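Local coordinates for putative calcium binding protein (Streptomyces coelicolor, PDB 3AKB) that binds calcium ions through EF-hand loops and probably takes part in calcium-mediated regulation, at residues 31-36 against 105-110. The protein carries 2 engineered substitutions. Sequence-based numbering, arbitrary orientation.
Sequences KAMLAE and GVADTD. Engineered in segment 31-36: Met33 (natural residue Leu). With CA (calcium ion), chain C; CA (calcium ion), chain L.
With CG anti to the backbone N (chi1 -168°) and the rest of its chain extended, Met33 reaches out of helix 23-37 and meets Val106 tip to tip, CE lying 3.9 Å from Val106 CG1. This apolar contact joins the helix that follows the first EF-hand loop to the end of helix 89-107, which leads into the EF-hand loop holding Asp108 and Asp110. Met33 is an engineered residue, leucine in the natural sequence. Its CE also rests on the methyl group of Ala107, 3.8 Å from CB, so the Met33 methyl touches two consecutive residues, Val106 and Ala107. Val106, whose CG1 is anti to its own N (chi1 171°), serves two partners: CG1 lies mainly toward Met33 and more loosely near Leu34 CD2, while CG2 makes the closest touch on Leu34, 3.8 Å from CD2. The Leu34 and Val106 side chains run at about a right angle to each other. Leu34 leaves its helix pointing away from Val106, and its end returns to make this touch. All four residues are buried; Leu49 of helix 44-64 packs against Met33 and Leu34, and Phe37 against Val106 and Ala107. Immediately beyond this apolar patch the chain enters the metal site, completed by Asp112 and Ala114. Asp108 OD1 binds the chain C calcium ion at 2.3 Å, and its OD2 accepts a hydrogen bond from Gly113 N. Asp110 OD1 binds the same ion at 2.2 Å. It also bridges to the chain L calcium ion, where the bond from Asp110 OD1 is long, 2.8 Å.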
loop_
_atom_site.group_PDB
_atom_site.type_symbol
_atom_site.label_atom_id
_atom_site.label_comp_id
_atom_site.label_asym_id
_atom_site.label_seq_id
_atom_site.Cartn_x
_atom_site.Cartn_y
_atom_site.Cartn_z
ATOM N N LYS A 31 10.526 1.226 -5.139
ATOM C CA LYS A 31 11.990 1.333 -5.087
ATOM C C LYS A 31 12.475 1.136 -3.635
ATOM O O LYS A 31 13.429 0.402 -3.367
ATOM C CB LYS A 31 12.442 2.706 -5.611
ATOM C CG LYS A 31 13.936 2.874 -5.595
ATOM C CD LYS A 31 14.365 4.222 -6.146
ATOM C CE LYS A 31 14.707 4.129 -7.607
ATOM N NZ LYS A 31 15.743 5.149 -7.997
ATOM N N ALA A 32 11.789 1.773 -2.694
ATOM C CA ALA A 32 12.249 1.755 -1.302
ATOM C C ALA A 32 12.080 0.360 -0.711
ATOM O O ALA A 32 12.930 -0.105 0.060
ATOM C CB ALA A 32 11.509 2.816 -0.468
ATOM N N MET A 33 11.003 -0.330 -1.081
ATOM C CA MET A 33 10.811 -1.677 -0.548
ATOM C C MET A 33 11.857 -2.640 -1.116
ATOM O O MET A 33 12.392 -3.476 -0.397
ATOM C CB MET A 33 9.403 -2.230 -0.845
ATOM C CG MET A 33 9.106 -3.477 -0.060
ATOM S SD MET A 33 7.720 -4.528 -0.715
ATOM C CE MET A 33 7.893 -5.875 0.513
ATOM N N LEU A 34 12.129 -2.532 -2.415
ATOM C CA LEU A 34 13.172 -3.348 -3.019
ATOM C C LEU A 34 14.533 -3.110 -2.381
ATOM O O LEU A 34 15.310 -4.073 -2.176
ATOM C CB LEU A 34 13.230 -3.078 -4.531
ATOM C CG LEU A 34 11.977 -3.540 -5.268
ATOM C CD1 LEU A 34 12.029 -3.025 -6.721
ATOM C CD2 LEU A 34 11.770 -5.043 -5.245
ATOM N N ALA A 35 14.846 -1.845 -2.094
ATOM C CA ALA A 35 16.100 -1.506 -1.441
ATOM C C ALA A 35 16.191 -2.099 -0.032
ATOM O O ALA A 35 17.253 -2.641 0.354
ATOM C CB ALA A 35 16.282 -0.004 -1.417
ATOM N N GLU A 36 15.077 -2.060 0.710
ATOM C CA GLU A 36 15.036 -2.603 2.070
ATOM C C GLU A 36 15.384 -4.100 2.093
ATOM O O GLU A 36 16.090 -4.571 3.010
ATOM C CB GLU A 36 13.644 -2.350 2.687
ATOM C CG GLU A 36 13.367 -3.038 4.031
ATOM C CD GLU A 36 14.259 -2.539 5.133
ATOM O OE1 GLU A 36 14.494 -1.313 5.190
ATOM O OE2 GLU A 36 14.754 -3.360 5.933
ATOM N N GLY A 105 6.110 -11.445 -2.089
ATOM C CA GLY A 105 7.241 -12.164 -2.704
ATOM C C GLY A 105 8.562 -11.512 -2.350
ATOM O O GLY A 105 9.558 -12.194 -2.071
ATOM N N VAL A 106 8.583 -10.183 -2.378
ATOM C CA VAL A 106 9.795 -9.453 -2.016
ATOM C C VAL A 106 10.214 -9.664 -0.567
ATOM O O VAL A 106 11.424 -9.774 -0.269
ATOM C CB VAL A 106 9.633 -7.938 -2.330
ATOM C CG1 VAL A 106 10.770 -7.117 -1.776
ATOM C CG2 VAL A 106 9.546 -7.737 -3.823
ATOM N N ALA A 107 9.215 -9.700 0.321
ATOM C CA ALA A 107 9.461 -9.799 1.759
ATOM C C ALA A 107 9.671 -11.243 2.259
ATOM O O ALA A 107 9.963 -11.459 3.446
ATOM C CB ALA A 107 8.332 -9.102 2.545
ATOM N N ASP A 108 9.508 -12.216 1.368
ATOM C CA ASP A 108 9.786 -13.624 1.672
ATOM C C ASP A 108 11.272 -13.893 1.453
ATOM O O ASP A 108 11.708 -14.109 0.332
ATOM C CB ASP A 108 8.926 -14.517 0.771
ATOM C CG ASP A 108 9.284 -15.982 0.883
ATOM O OD1 ASP A 108 10.003 -16.345 1.845
ATOM O OD2 ASP A 108 8.785 -16.774 0.043
ATOM N N THR A 109 12.050 -13.841 2.527
ATOM C CA THR A 109 13.500 -13.822 2.403
ATOM C C THR A 109 14.119 -15.214 2.260
ATOM O O THR A 109 15.256 -15.332 1.794
ATOM C CB THR A 109 14.158 -13.082 3.566
ATOM O OG1 THR A 109 13.938 -13.803 4.784
ATOM C CG2 THR A 109 13.625 -11.668 3.675
ATOM N N ASP A 110 13.386 -16.263 2.638
ATOM C CA ASP A 110 13.925 -17.627 2.511
ATOM C C ASP A 110 13.283 -18.423 1.373
ATOM O O ASP A 110 13.698 -19.556 1.099
ATOM C CB ASP A 110 13.878 -18.411 3.837
ATOM C CG ASP A 110 12.483 -18.592 4.376
ATOM O OD1 ASP A 110 11.504 -18.060 3.800
ATOM O OD2 ASP A 110 12.346 -19.296 5.404
HETATM CA CA CA C . 9.628 -16.912 4.052
HETATM CA CA CA L . 10.533 -19.514 5.980
HETATM O O HOH W 1 10.984 -15.233 4.889
HETATM O O HOH W 2 9.548 -17.580 6.297
HETATM O O HOH W 3 11.544 -18.242 8.228
#